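Local coordinates for endo-pectate lyase (Erwinia chrysanthemi, PDB 3B4N), which probably cleaves polygalacturonate and methyl-esterified pectins within the chain by calcium-dependent elimination, leaving unsaturated ends on the oligosaccharides, at residues 32-37 with 242-247; 148-153 with 192-197; 251-256 with 262-267; 283-288 with 323-328. All blocks are in the same frame, centred on the assembly; numbering follows the deposited sequence.

Contact 1: 32-37 with 242-247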
loop_
_atom_site.group_PDB
_atom_site.type_symbol
_atom_site.label_atom_id
_atom_site.label_comp_id
_atom_site.label_asym_id
_atom_site.label_seq_id
_atom_site.Cartn_x
_atom_site.Cartn_y
_atom_site.Cartn_z
ATOM N N VAL A 32 0.851 5.267 -17.455
ATOM C CA VAL A 32 1.560 5.948 -16.393
ATOM C C VAL A 32 2.568 4.946 -15.860
ATOM O O VAL A 32 2.246 3.769 -15.674
ATOM C CB VAL A 32 0.594 6.362 -15.258
ATOM C CG1 VAL A 32 1.365 6.999 -14.114
ATOM C CG2 VAL A 32 -0.437 7.351 -15.794
ATOM N N ASN A 33 3.803 5.393 -15.664
ATOM C CA ASN A 33 4.826 4.521 -15.107
ATOM C C ASN A 33 4.930 4.867 -13.638
ATOM O O ASN A 33 5.224 6.009 -13.283
ATOM C CB ASN A 33 6.177 4.759 -15.778
ATOM C CG ASN A 33 6.212 4.255 -17.203
ATOM O OD1 ASN A 33 6.918 4.806 -18.054
ATOM N ND2 ASN A 33 5.474 3.187 -17.467
ATOM N N TYR A 34 4.656 3.893 -12.782
ATOM C CA TYR A 34 4.744 4.110 -11.347
ATOM C C TYR A 34 6.066 3.590 -10.825
ATOM O O TYR A 34 6.498 2.487 -11.173
ATOM C CB TYR A 34 3.605 3.395 -10.616
ATOM C CG TYR A 34 2.259 4.051 -10.786
ATOM C CD1 TYR A 34 1.852 5.084 -9.950
ATOM C CD2 TYR A 34 1.405 3.655 -11.811
ATOM C CE1 TYR A 34 0.613 5.714 -10.133
ATOM C CE2 TYR A 34 0.178 4.270 -12.002
ATOM C CZ TYR A 34 -0.212 5.294 -11.165
ATOM O OH TYR A 34 -1.430 5.898 -11.374
ATOM N N LEU A 35 6.719 4.407 -10.010
ATOM C CA LEU A 35 7.978 4.023 -9.398
ATOM C C LEU A 35 7.765 3.860 -7.907
ATOM O O LEU A 35 7.049 4.640 -7.281
ATOM C CB LEU A 35 9.041 5.097 -9.607
ATOM C CG LEU A 35 9.410 5.440 -11.044
ATOM C CD1 LEU A 35 10.501 6.517 -11.038
ATOM C CD2 LEU A 35 9.894 4.189 -11.760
ATOM N N GLY A 36 8.398 2.838 -7.351
ATOM C CA GLY A 36 8.334 2.601 -5.923
ATOM C C GLY A 36 9.738 2.236 -5.487
ATOM O O GLY A 36 10.399 1.404 -6.121
ATOM N N TRP A 37 10.229 2.858 -4.421
ATOM C CA TRP A 37 11.565 2.522 -3.960
ATOM C C TRP A 37 11.624 2.450 -2.455
ATOM O O TRP A 37 10.723 2.916 -1.757
ATOM C CB TRP A 37 12.592 3.555 -4.458
ATOM C CG TRP A 37 12.349 4.972 -3.985
ATOM C CD1 TRP A 37 12.898 5.584 -2.890
ATOM C CD2 TRP A 37 11.474 5.933 -4.583
ATOM N NE1 TRP A 37 12.416 6.867 -2.772
ATOM C CE2 TRP A 37 11.539 7.108 -3.798
ATOM C CE3 TRP A 37 10.638 5.914 -5.709
ATOM C CZ2 TRP A 37 10.796 8.257 -4.104
ATOM C CZ3 TRP A 37 9.899 7.052 -6.013
ATOM C CH2 TRP A 37 9.983 8.209 -5.212
ATOM N N THR A 242 0.444 4.044 -2.812
ATOM C CA THR A 242 -0.452 4.438 -3.890
ATOM C C THR A 242 -1.349 3.333 -4.390
ATOM O O THR A 242 -0.887 2.226 -4.661
ATOM C CB THR A 242 0.372 4.967 -5.070
ATOM O OG1 THR A 242 1.085 6.128 -4.646
ATOM C CG2 THR A 242 -0.518 5.319 -6.265
ATOM N N LEU A 243 -2.632 3.654 -4.510
ATOM C CA LEU A 243 -3.613 2.710 -5.020
ATOM C C LEU A 243 -3.937 3.108 -6.447
ATOM O O LEU A 243 -4.185 4.283 -6.727
ATOM C CB LEU A 243 -4.902 2.744 -4.193
ATOM C CG LEU A 243 -4.789 2.406 -2.704
ATOM C CD1 LEU A 243 -6.176 2.327 -2.112
ATOM C CD2 LEU A 243 -4.048 1.094 -2.509
ATOM N N THR A 244 -3.923 2.134 -7.346
ATOM C CA THR A 244 -4.236 2.391 -8.749
ATOM C C THR A 244 -5.390 1.496 -9.171
ATOM O O THR A 244 -5.637 0.450 -8.573
ATOM C CB THR A 244 -3.016 2.114 -9.659
ATOM O OG1 THR A 244 -2.664 0.730 -9.592
ATOM C CG2 THR A 244 -1.827 2.942 -9.216
ATOM N N GLY A 245 -6.107 1.915 -10.204
ATOM C CA GLY A 245 -7.219 1.108 -10.668
ATOM C C GLY A 245 -8.514 1.398 -9.934
ATOM O O GLY A 245 -8.832 2.559 -9.664
ATOM N N GLU A 246 -9.262 0.339 -9.634
ATOM C CA GLU A 246 -10.541 0.439 -8.934
ATOM C C GLU A 246 -10.438 -0.371 -7.645
ATOM O O GLU A 246 -10.091 -1.550 -7.682
ATOM C CB GLU A 246 -11.678 -0.131 -9.795
ATOM C CG GLU A 246 -11.924 0.582 -11.125
ATOM C CD GLU A 246 -10.973 0.144 -12.218
ATOM O OE1 GLU A 246 -10.869 -1.077 -12.467
ATOM O OE2 GLU A 246 -10.336 1.021 -12.840
ATOM N N HIS A 247 -10.767 0.259 -6.517
ATOM C CA HIS A 247 -10.688 -0.374 -5.202
ATOM C C HIS A 247 -11.979 -0.305 -4.396
ATOM O O HIS A 247 -12.842 0.541 -4.647
ATOM C CB HIS A 247 -9.592 0.302 -4.390
ATOM C CG HIS A 247 -8.214 0.013 -4.888
ATOM N ND1 HIS A 247 -7.406 -0.942 -4.311
ATOM C CD2 HIS A 247 -7.510 0.532 -5.920
ATOM C CE1 HIS A 247 -6.259 -0.998 -4.966
ATOM N NE2 HIS A 247 -6.298 -0.111 -5.948
#

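Contact 2: 148-153 with 192-197. With ZN (zinc ion), chain D; CA (calcium ion), chain C.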
loop_
_atom_site.group_PDB
_atom_site.type_symbol
_atom_site.label_atom_id
_atom_site.label_comp_id
_atom_site.label_asym_id
_atom_site.label_seq_id
_atom_site.Cartn_x
_atom_site.Cartn_y
_atom_site.Cartn_z
ATOM N N ASP A 148 -13.243 -19.674 -0.869
ATOM C CA ASP A 148 -13.647 -19.324 0.489
ATOM C C ASP A 148 -12.439 -19.153 1.400
ATOM O O ASP A 148 -12.565 -18.654 2.519
ATOM C CB ASP A 148 -14.546 -20.418 1.069
ATOM C CG ASP A 148 -15.804 -20.626 0.266
ATOM O OD1 ASP A 148 -16.295 -21.770 0.259
ATOM O OD2 ASP A 148 -16.300 -19.652 -0.345
ATOM N N LYS A 149 -11.273 -19.572 0.923
ATOM C CA LYS A 149 -10.060 -19.473 1.726
ATOM C C LYS A 149 -8.814 -19.578 0.868
ATOM O O LYS A 149 -8.654 -20.530 0.106
ATOM C CB LYS A 149 -10.047 -20.589 2.780
ATOM C CG LYS A 149 -8.756 -20.716 3.578
ATOM C CD LYS A 149 -8.448 -19.448 4.353
ATOM C CE LYS A 149 -7.312 -19.672 5.337
ATOM N NZ LYS A 149 -6.107 -20.226 4.665
ATOM N N GLN A 150 -7.938 -18.587 0.992
ATOM C CA GLN A 150 -6.684 -18.578 0.256
ATOM C C GLN A 150 -5.557 -18.406 1.267
ATOM O O GLN A 150 -5.781 -17.938 2.381
ATOM C CB GLN A 150 -6.688 -17.462 -0.790
ATOM C CG GLN A 150 -7.847 -17.638 -1.763
ATOM C CD GLN A 150 -7.611 -17.013 -3.120
ATOM O OE1 GLN A 150 -6.549 -17.170 -3.714
ATOM N NE2 GLN A 150 -8.620 -16.318 -3.629
ATOM N N LYS A 151 -4.352 -18.805 0.878
ATOM C CA LYS A 151 -3.204 -18.745 1.765
ATOM C C LYS A 151 -2.343 -17.512 1.565
ATOM O O LYS A 151 -2.264 -16.970 0.464
ATOM C CB LYS A 151 -2.330 -19.984 1.556
ATOM C CG LYS A 151 -3.072 -21.301 1.720
ATOM C CD LYS A 151 -2.198 -22.478 1.327
ATOM C CE LYS A 151 -2.981 -23.782 1.412
ATOM N NZ LYS A 151 -2.184 -24.948 0.942
ATOM N N PRO A 152 -1.690 -17.049 2.640
ATOM C CA PRO A 152 -0.829 -15.874 2.519
ATOM C C PRO A 152 0.411 -16.281 1.728
ATOM O O PRO A 152 0.853 -17.435 1.803
ATOM C CB PRO A 152 -0.494 -15.541 3.969
ATOM C CG PRO A 152 -0.501 -16.900 4.632
ATOM C CD PRO A 152 -1.742 -17.528 4.033
ATOM N N LEU A 153 0.951 -15.350 0.953
ATOM C CA LEU A 153 2.156 -15.605 0.174
ATOM C C LEU A 153 3.389 -15.453 1.059
ATOM O O LEU A 153 4.384 -16.158 0.888
ATOM C CB LEU A 153 2.256 -14.624 -0.986
ATOM C CG LEU A 153 1.200 -14.740 -2.087
ATOM C CD1 LEU A 153 1.352 -13.591 -3.062
ATOM C CD2 LEU A 153 1.356 -16.084 -2.796
ATOM N N ILE A 192 -4.537 -7.035 -6.616
ATOM C CA ILE A 192 -4.861 -7.598 -5.319
ATOM C C ILE A 192 -5.864 -8.732 -5.471
ATOM O O ILE A 192 -6.845 -8.591 -6.204
ATOM C CB ILE A 192 -5.494 -6.535 -4.412
ATOM C CG1 ILE A 192 -4.472 -5.446 -4.085
ATOM C CG2 ILE A 192 -6.033 -7.193 -3.143
ATOM C CD1 ILE A 192 -5.087 -4.244 -3.395
ATOM N N CYS A 193 -5.613 -9.849 -4.795
ATOM C CA CYS A 193 -6.530 -10.978 -4.846
ATOM C C CYS A 193 -7.537 -10.806 -3.696
ATOM O O CYS A 193 -8.435 -9.968 -3.797
ATOM C CB CYS A 193 -5.744 -12.294 -4.747
ATOM S SG CYS A 193 -6.786 -13.782 -4.848
ATOM N N GLU A 194 -7.399 -11.546 -2.598
ATOM C CA GLU A 194 -8.352 -11.398 -1.489
ATOM C C GLU A 194 -8.206 -10.019 -0.851
ATOM O O GLU A 194 -9.186 -9.319 -0.585
ATOM C CB GLU A 194 -8.120 -12.478 -0.433
ATOM C CG GLU A 194 -8.493 -13.887 -0.872
ATOM C CD GLU A 194 -9.966 -14.028 -1.237
ATOM O OE1 GLU A 194 -10.813 -13.362 -0.602
ATOM O OE2 GLU A 194 -10.280 -14.822 -2.149
ATOM N N ASP A 195 -6.959 -9.651 -0.591
ATOM C CA ASP A 195 -6.607 -8.360 -0.014
ATOM C C ASP A 195 -5.097 -8.270 -0.142
ATOM O O ASP A 195 -4.456 -9.245 -0.519
ATOM C CB ASP A 195 -7.063 -8.252 1.456
ATOM C CG ASP A 195 -6.874 -9.540 2.236
ATOM O OD1 ASP A 195 -7.877 -10.225 2.516
ATOM O OD2 ASP A 195 -5.726 -9.868 2.571
ATOM N N ALA A 196 -4.525 -7.109 0.163
ATOM C CA ALA A 196 -3.078 -6.914 0.031
ATOM C C ALA A 196 -2.256 -7.353 1.246
ATOM O O ALA A 196 -1.242 -8.052 1.101
ATOM C CB ALA A 196 -2.788 -5.438 -0.280
ATOM N N ALA A 197 -2.676 -6.924 2.432
ATOM C CA ALA A 197 -1.982 -7.261 3.673
ATOM C C ALA A 197 -3.001 -7.377 4.786
ATOM O O ALA A 197 -4.042 -6.712 4.765
ATOM C CB ALA A 197 -0.952 -6.188 4.010
HETATM ZN ZN ZN D . -7.262 -11.847 3.360
HETATM CA CA CA C . -8.417 -8.075 -7.780
HETATM O O HOH W 1 -9.610 -8.305 -5.678
HETATM O O HOH W 2 -6.854 -11.671 5.146
HETATM O O HOH W 3 -10.471 -7.680 -8.917
HETATM O O HOH W 4 -8.880 -12.935 3.502
#

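Contact 3: 251-256 with 262-267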
loop_
_atom_site.group_PDB
_atom_site.type_symbol
_atom_site.label_atom_id
_atom_site.label_comp_id
_atom_site.label_asym_id
_atom_site.label_seq_id
_atom_site.Cartn_x
_atom_site.Cartn_y
_atom_site.Cartn_z
ATOM N N TRP A 251 -8.821 0.358 4.148
ATOM C CA TRP A 251 -8.683 -0.385 5.399
ATOM C C TRP A 251 -10.015 -0.661 6.044
ATOM O O TRP A 251 -10.905 0.195 6.058
ATOM C CB TRP A 251 -7.814 0.439 6.358
ATOM C CG TRP A 251 -7.699 -0.068 7.768
ATOM C CD1 TRP A 251 -6.718 -0.882 8.275
ATOM C CD2 TRP A 251 -8.515 0.315 8.880
ATOM N NE1 TRP A 251 -6.870 -1.013 9.639
ATOM C CE2 TRP A 251 -7.964 -0.287 10.035
ATOM C CE3 TRP A 251 -9.657 1.117 9.012
ATOM C CZ2 TRP A 251 -8.516 -0.110 11.308
ATOM C CZ3 TRP A 251 -10.205 1.291 10.281
ATOM C CH2 TRP A 251 -9.633 0.680 11.411
ATOM N N ARG A 252 -10.152 -1.870 6.572
ATOM C CA ARG A 252 -11.365 -2.252 7.267
ATOM C C ARG A 252 -11.049 -2.994 8.554
ATOM O O ARG A 252 -10.298 -3.976 8.560
ATOM C CB ARG A 252 -12.239 -3.149 6.387
ATOM C CG ARG A 252 -13.585 -3.538 7.012
ATOM C CD ARG A 252 -14.442 -2.310 7.348
ATOM N NE ARG A 252 -15.859 -2.650 7.529
ATOM C CZ ARG A 252 -16.491 -2.706 8.699
ATOM N NH1 ARG A 252 -17.784 -3.024 8.743
ATOM N NH2 ARG A 252 -15.846 -2.438 9.825
ATOM N N SER A 253 -11.593 -2.493 9.653
ATOM C CA SER A 253 -11.470 -3.177 10.930
ATOM C C SER A 253 -12.492 -4.296 10.732
ATOM O O SER A 253 -13.638 -4.025 10.393
ATOM C CB SER A 253 -11.926 -2.269 12.063
ATOM O OG SER A 253 -12.046 -3.008 13.265
ATOM N N CYS A 254 -12.093 -5.548 10.922
ATOM C CA CYS A 254 -13.018 -6.651 10.693
ATOM C C CYS A 254 -14.416 -6.402 11.255
ATOM O O CYS A 254 -14.586 -6.194 12.451
ATOM C CB CYS A 254 -12.454 -7.930 11.282
ATOM S SG CYS A 254 -13.299 -9.391 10.612
ATOM N N GLY A 255 -15.417 -6.464 10.382
ATOM C CA GLY A 255 -16.781 -6.204 10.814
ATOM C C GLY A 255 -17.528 -7.321 11.525
ATOM O O GLY A 255 -18.311 -7.049 12.435
ATOM N N ASP A 256 -17.271 -8.569 11.135
ATOM C CA ASP A 256 -17.978 -9.717 11.704
ATOM C C ASP A 256 -17.102 -10.935 11.993
ATOM O O ASP A 256 -17.559 -12.070 11.869
ATOM C CB ASP A 256 -19.085 -10.138 10.740
ATOM C CG ASP A 256 -18.545 -10.489 9.363
ATOM O OD1 ASP A 256 -17.314 -10.673 9.240
ATOM O OD2 ASP A 256 -19.341 -10.585 8.405
ATOM N N GLY A 262 -12.351 -5.051 19.698
ATOM C CA GLY A 262 -11.399 -3.992 19.410
ATOM C C GLY A 262 -10.584 -3.616 20.629
ATOM O O GLY A 262 -10.520 -4.383 21.591
ATOM N N PRO A 263 -9.956 -2.431 20.628
ATOM C CA PRO A 263 -9.997 -1.460 19.531
ATOM C C PRO A 263 -8.974 -1.748 18.447
ATOM O O PRO A 263 -7.947 -2.374 18.705
ATOM C CB PRO A 263 -9.694 -0.147 20.236
ATOM C CG PRO A 263 -8.689 -0.576 21.278
ATOM C CD PRO A 263 -9.279 -1.866 21.810
ATOM N N ARG A 264 -9.275 -1.310 17.230
ATOM C CA ARG A 264 -8.343 -1.447 16.113
ATOM C C ARG A 264 -8.076 -0.028 15.624
ATOM O O ARG A 264 -8.993 0.792 15.526
ATOM C CB ARG A 264 -8.940 -2.299 15.001
ATOM C CG ARG A 264 -9.245 -3.708 15.461
ATOM C CD ARG A 264 -9.578 -4.601 14.298
ATOM N NE ARG A 264 -9.847 -5.971 14.723
ATOM C CZ ARG A 264 -11.047 -6.544 14.684
ATOM N NH1 ARG A 264 -12.104 -5.869 14.251
ATOM N NH2 ARG A 264 -11.185 -7.812 15.039
ATOM N N PHE A 265 -6.818 0.264 15.321
ATOM C CA PHE A 265 -6.452 1.598 14.902
ATOM C C PHE A 265 -5.839 1.685 13.530
ATOM O O PHE A 265 -5.123 0.785 13.097
ATOM C CB PHE A 265 -5.467 2.210 15.898
ATOM C CG PHE A 265 -5.959 2.210 17.309
ATOM C CD1 PHE A 265 -5.477 1.282 18.224
ATOM C CD2 PHE A 265 -6.898 3.147 17.726
ATOM C CE1 PHE A 265 -5.925 1.288 19.546
ATOM C CE2 PHE A 265 -7.349 3.160 19.041
ATOM C CZ PHE A 265 -6.860 2.231 19.951
ATOM N N LEU A 266 -6.137 2.780 12.851
ATOM C CA LEU A 266 -5.553 3.053 11.550
ATOM C C LEU A 266 -4.896 4.427 11.649
ATOM O O LEU A 266 -5.496 5.377 12.158
ATOM C CB LEU A 266 -6.615 3.082 10.450
ATOM C CG LEU A 266 -6.104 3.623 9.104
ATOM C CD1 LEU A 266 -5.118 2.629 8.491
ATOM C CD2 LEU A 266 -7.275 3.876 8.163
ATOM N N THR A 267 -3.658 4.520 11.183
ATOM C CA THR A 267 -2.934 5.787 11.158
ATOM C C THR A 267 -2.440 5.986 9.734
ATOM O O THR A 267 -1.539 5.279 9.293
ATOM C CB THR A 267 -1.702 5.777 12.077
ATOM O OG1 THR A 267 -2.114 5.523 13.423
ATOM C CG2 THR A 267 -0.981 7.128 12.022
#

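Contact 4: 283-288 with 323-328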
loop_
_atom_site.group_PDB
_atom_site.type_symbol
_atom_site.label_atom_id
_atom_site.label_comp_id
_atom_site.label_asym_id
_atom_site.label_seq_id
_atom_site.Cartn_x
_atom_site.Cartn_y
_atom_site.Cartn_z
ATOM N N VAL A 283 -14.501 1.885 10.450
ATOM C CA VAL A 283 -14.245 1.633 11.866
ATOM C C VAL A 283 -15.483 1.098 12.569
ATOM O O VAL A 283 -16.606 1.477 12.235
ATOM C CB VAL A 283 -13.796 2.932 12.616
ATOM C CG1 VAL A 283 -12.452 3.407 12.087
ATOM C CG2 VAL A 283 -14.843 4.028 12.466
ATOM N N ASN A 284 -15.274 0.195 13.523
ATOM C CA ASN A 284 -16.393 -0.322 14.317
ATOM C C ASN A 284 -16.380 0.592 15.537
ATOM O O ASN A 284 -15.587 0.396 16.466
ATOM C CB ASN A 284 -16.140 -1.765 14.754
ATOM C CG ASN A 284 -16.046 -2.710 13.595
ATOM O OD1 ASN A 284 -16.814 -2.613 12.635
ATOM N ND2 ASN A 284 -15.109 -3.647 13.675
ATOM N N ARG A 285 -17.242 1.602 15.553
ATOM C CA ARG A 285 -17.206 2.523 16.677
ATOM C C ARG A 285 -17.584 1.905 18.013
ATOM O O ARG A 285 -17.120 2.364 19.054
ATOM C CB ARG A 285 -18.057 3.759 16.393
ATOM C CG ARG A 285 -19.543 3.551 16.452
ATOM C CD ARG A 285 -20.228 4.851 16.075
ATOM N NE ARG A 285 -21.661 4.802 16.324
ATOM C CZ ARG A 285 -22.551 5.576 15.710
ATOM N NH1 ARG A 285 -22.157 6.461 14.801
ATOM N NH2 ARG A 285 -23.843 5.453 16.001
ATOM N N ASN A 286 -18.406 0.858 17.994
ATOM C CA ASN A 286 -18.795 0.212 19.245
ATOM C C ASN A 286 -17.642 -0.551 19.900
ATOM O O ASN A 286 -17.707 -0.878 21.086
ATOM C CB ASN A 286 -19.984 -0.730 19.010
ATOM C CG ASN A 286 -19.673 -1.821 18.007
ATOM O OD1 ASN A 286 -19.194 -1.548 16.906
ATOM N ND2 ASN A 286 -19.944 -3.068 18.382
ATOM N N TYR A 287 -16.585 -0.821 19.137
ATOM C CA TYR A 287 -15.431 -1.534 19.667
ATOM C C TYR A 287 -14.266 -0.589 19.965
ATOM O O TYR A 287 -13.171 -1.035 20.305
ATOM C CB TYR A 287 -14.982 -2.622 18.693
ATOM C CG TYR A 287 -15.920 -3.816 18.590
ATOM C CD1 TYR A 287 -16.009 -4.543 17.406
ATOM C CD2 TYR A 287 -16.677 -4.243 19.685
ATOM C CE1 TYR A 287 -16.815 -5.668 17.304
ATOM C CE2 TYR A 287 -17.498 -5.373 19.594
ATOM C CZ TYR A 287 -17.556 -6.079 18.403
ATOM O OH TYR A 287 -18.327 -7.215 18.300
ATOM N N GLY A 288 -14.507 0.709 19.813
ATOM C CA GLY A 288 -13.486 1.699 20.114
ATOM C C GLY A 288 -12.440 1.957 19.049
ATOM O O GLY A 288 -11.418 2.580 19.337
ATOM N N GLU A 323 -24.039 -2.881 11.147
ATOM C CA GLU A 323 -24.819 -1.741 10.684
ATOM C C GLU A 323 -23.851 -0.674 10.200
ATOM O O GLU A 323 -22.737 -0.574 10.706
ATOM C CB GLU A 323 -25.665 -1.163 11.822
ATOM C CG GLU A 323 -26.704 -2.109 12.402
ATOM C CD GLU A 323 -27.466 -1.486 13.560
ATOM O OE1 GLU A 323 -28.049 -0.393 13.377
ATOM O OE2 GLU A 323 -27.483 -2.088 14.655
ATOM N N LYS A 324 -24.280 0.115 9.220
ATOM C CA LYS A 324 -23.454 1.186 8.673
ATOM C C LYS A 324 -24.078 2.511 9.094
ATOM O O LYS A 324 -25.238 2.776 8.774
ATOM C CB LYS A 324 -23.416 1.097 7.149
ATOM C CG LYS A 324 -22.505 2.120 6.490
ATOM C CD LYS A 324 -22.593 2.015 4.981
ATOM C CE LYS A 324 -21.656 2.986 4.297
ATOM N NZ LYS A 324 -21.756 2.833 2.818
ATOM N N TYR A 325 -23.316 3.340 9.803
ATOM C CA TYR A 325 -23.833 4.628 10.267
ATOM C C TYR A 325 -23.549 5.778 9.299
ATOM O O TYR A 325 -24.257 6.785 9.300
ATOM C CB TYR A 325 -23.261 4.953 11.647
ATOM C CG TYR A 325 -23.594 3.919 12.703
ATOM C CD1 TYR A 325 -22.587 3.237 13.388
ATOM C CD2 TYR A 325 -24.920 3.635 13.034
ATOM C CE1 TYR A 325 -22.894 2.302 14.378
ATOM C CE2 TYR A 325 -25.235 2.703 14.014
ATOM C CZ TYR A 325 -24.220 2.039 14.686
ATOM O OH TYR A 325 -24.533 1.110 15.662
ATOM N N GLY A 326 -22.509 5.632 8.486
ATOM C CA GLY A 326 -22.189 6.662 7.511
ATOM C C GLY A 326 -20.842 7.340 7.658
ATOM O O GLY A 326 -20.093 7.086 8.608
ATOM N N GLU A 327 -20.539 8.210 6.697
ATOM C CA GLU A 327 -19.290 8.962 6.706
ATOM C C GLU A 327 -19.315 10.018 7.800
ATOM O O GLU A 327 -20.319 10.710 7.993
ATOM C CB GLU A 327 -19.053 9.639 5.358
ATOM C CG GLU A 327 -17.841 10.566 5.370
ATOM C CD GLU A 327 -17.512 11.135 4.006
ATOM O OE1 GLU A 327 -18.449 11.389 3.223
ATOM O OE2 GLU A 327 -16.311 11.344 3.724
ATOM N N LYS A 328 -18.200 10.136 8.511
ATOM C CA LYS A 328 -18.072 11.083 9.608
ATOM C C LYS A 328 -16.767 11.857 9.522
ATOM O O LYS A 328 -15.775 11.377 8.956
ATOM C CB LYS A 328 -18.084 10.351 10.950
ATOM C CG LYS A 328 -19.233 9.381 11.156
ATOM C CD LYS A 328 -20.571 10.092 11.243
ATOM C CE LYS A 328 -21.668 9.093 11.567
ATOM N NZ LYS A 328 -23.016 9.730 11.607
#

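Contact 1: 32-37 with 242-247
Thr242 starts the walk: its methyl CG2 reaches the Tyr34 ring obliquely, 4.0 Å from CE1, and the two side chains cross at about a right angle. CG2 can do this because it stands anti to the backbone N; that leaves OG1 beside the N, where it bonds to the carbonyl of Asn240. Leu243 turns its side chain the other way, and Thr244 comes back toward the tyrosine. Its CG2 sits over one ring face, 3.5 Å from CZ and 24° off the ring normal through the centroid, a CH-pi contact displaced toward the rim. Val32 CG1 covers the opposite face, so the ring is held between two aliphatic groups. Here the small antiparallel N-terminal domain, whose two sheets of three and four strands follow the order of a fibronectin type III fold, meets the right-handed parallel beta helix. Tyr34 OH reaches across to Asn274 of the helix, a polar bond beside the methyl packing, while Thr244 OG1 bonds to His212 within the helix. At Gly245 the chain turns a corner onto another face of the helix. Past it, His247 NE2 donates back to Thr244 O at 2.8 Å, from above the carbonyl plane.

Contact 2: 148-153 with 192-197
Gln150 and Glu194 meet where two loops of the right-handed parallel beta helix come together, the two side chains crossing at about a right angle. The tight part is small. Gln150 extends beyond CG and brings NE2 to 2.7 Å from Glu194 OE2. The bond is short but bent, with an N-H...O angle of 135°; OE2 lies tilted out of the amide plane. The amide and carboxylate planes are turned 69° apart, and NE2 meets OE2 on its anti lone pair, away from the other oxygen. Cys193 SG packs against the same amide, 3.4 Å from NE2, and is disulfide-bonded to Cys143, which ties this loop covalently to the chain just ahead of 148-153.

The loose side is that of Asp148 and Lys149, which point away from the other loop and are exposed. Metals are bound on either side of Glu194 in the sequence. Before it, Ile192 O binds the calcium ion at 2.3 Å, and a calcium-bound water donates to Cys193 O. After it, Asp195 OD1 binds a zinc ion at 1.9 Å; two waters and Asp173 OD2 also coordinate it. Glu194 does not bind a zinc ion in this chain, although it does in a structure of this protein. A neutral amide donor probably steadies the carboxylate without neutralising it, consistent with a group that can still take up a metal beside Asp173 and Asp195.

Contact 3: 251-256 with 262-267
Trp251 packed on Leu266 is the centre of a buried contact across the interior of the beta helix, between strands 251-253 and 264-267. These belong to different walls of the coil and run nearly antiparallel, at 162°, with axes 8.0 Å apart at closest approach; they are too far apart for backbone pairing, and side chains span the gap. Leu266 CB lies almost squarely over the six-membered ring of the indole, 3.6 Å from its centroid and 8° off the normal, a CH-pi contact. Its two methyls spread along the same face, CD2 coming within 3.7 Å of Trp251 CE3. The indole N-H is taken by His228.

Further along, the chemistry turns polar. Arg264 runs extended from CG to NE, and its NH1 donates to Ser253 OG at 3.0 Å, nearly straight at 173° and in the guanidinium plane. A second, weak bond joins NH1 to Cys254 O at 3.1 Å. Cys254 CB rests over the guanidinium face, 3.6 Å from NH1. Asn229 O and Ser230 O take NH2 and NE, so all three nitrogens of this buried group have an acceptor; Ser253 OG also bonds to Asp289. The intervening loop carries the Cys254-Cys257 disulfide and a cis peptide before Pro263. An interior filled by side chains from facing walls, with a loop between them, is typical of the right-handed parallel beta helix of pectate lyases.

Contact 4: 283-288 with 323-328
The guanidinium of Arg285 lies flat on the Tyr325 ring, planes 5° apart and centres separated by 3.5 Å. Each group covers one face of the other, and Lys328 CE comes up at the guanidinium edge. This is a stacked cation-pi pair at the surface of the right-handed parallel beta helix: CZ is 3.6 Å from the ring centroid, 22° off its normal, and 3.3 Å from CD1.

The two residues reach each other over an intervening strand. Strand 276-284 pairs in parallel with 309-313, and 323-327 then runs antiparallel along the far side of that strand as the last of its sheet. Arg285 begins the 3-10 turn that follows strand 276-284. Its CG is wedged between backbone N and carbonyl carbon, and from there the chain runs out straight to NE, while the tyrosine arrives at about a right angle. Tyr325 and Gly326 together face Glu311, a classic beta bulge in the edge strand.

Glu311 also supplies the counter-charge, a salt bridge to Arg285 NH1 that probably helps fix how the guanidinium is turned over the ring. The Lys328 side chain also packs on Glu311, with its NZ 4.7 Å from Arg285 NH1. Of the guanidinium atoms it is NH2 that lies over the middle of the Tyr325 ring, 3.4 Å above its plane.

Overall arrangement
Contacts 1, 2 and 3 are buried, whereas contact 4 lies at the surface, and the chemistry changes accordingly. Contact 1 packs methyl groups on a ring where the N-terminal domain meets the helix; contact 3 fills the coil interior with both apolar packing and a bonded arginine; contact 4 stacks an arginine on a tyrosine at the partly exposed surface, away from the metals. Contact 2 alone holds metal ligands. Strand 246-253 serves both contacts 1 and 3, and its neighbour 276-284 leads to contact 4, whose Asn284 probably bonds to Arg252 and Cys254 of contact 3. His247 of contact 1 packs on Ile192 of contact 2.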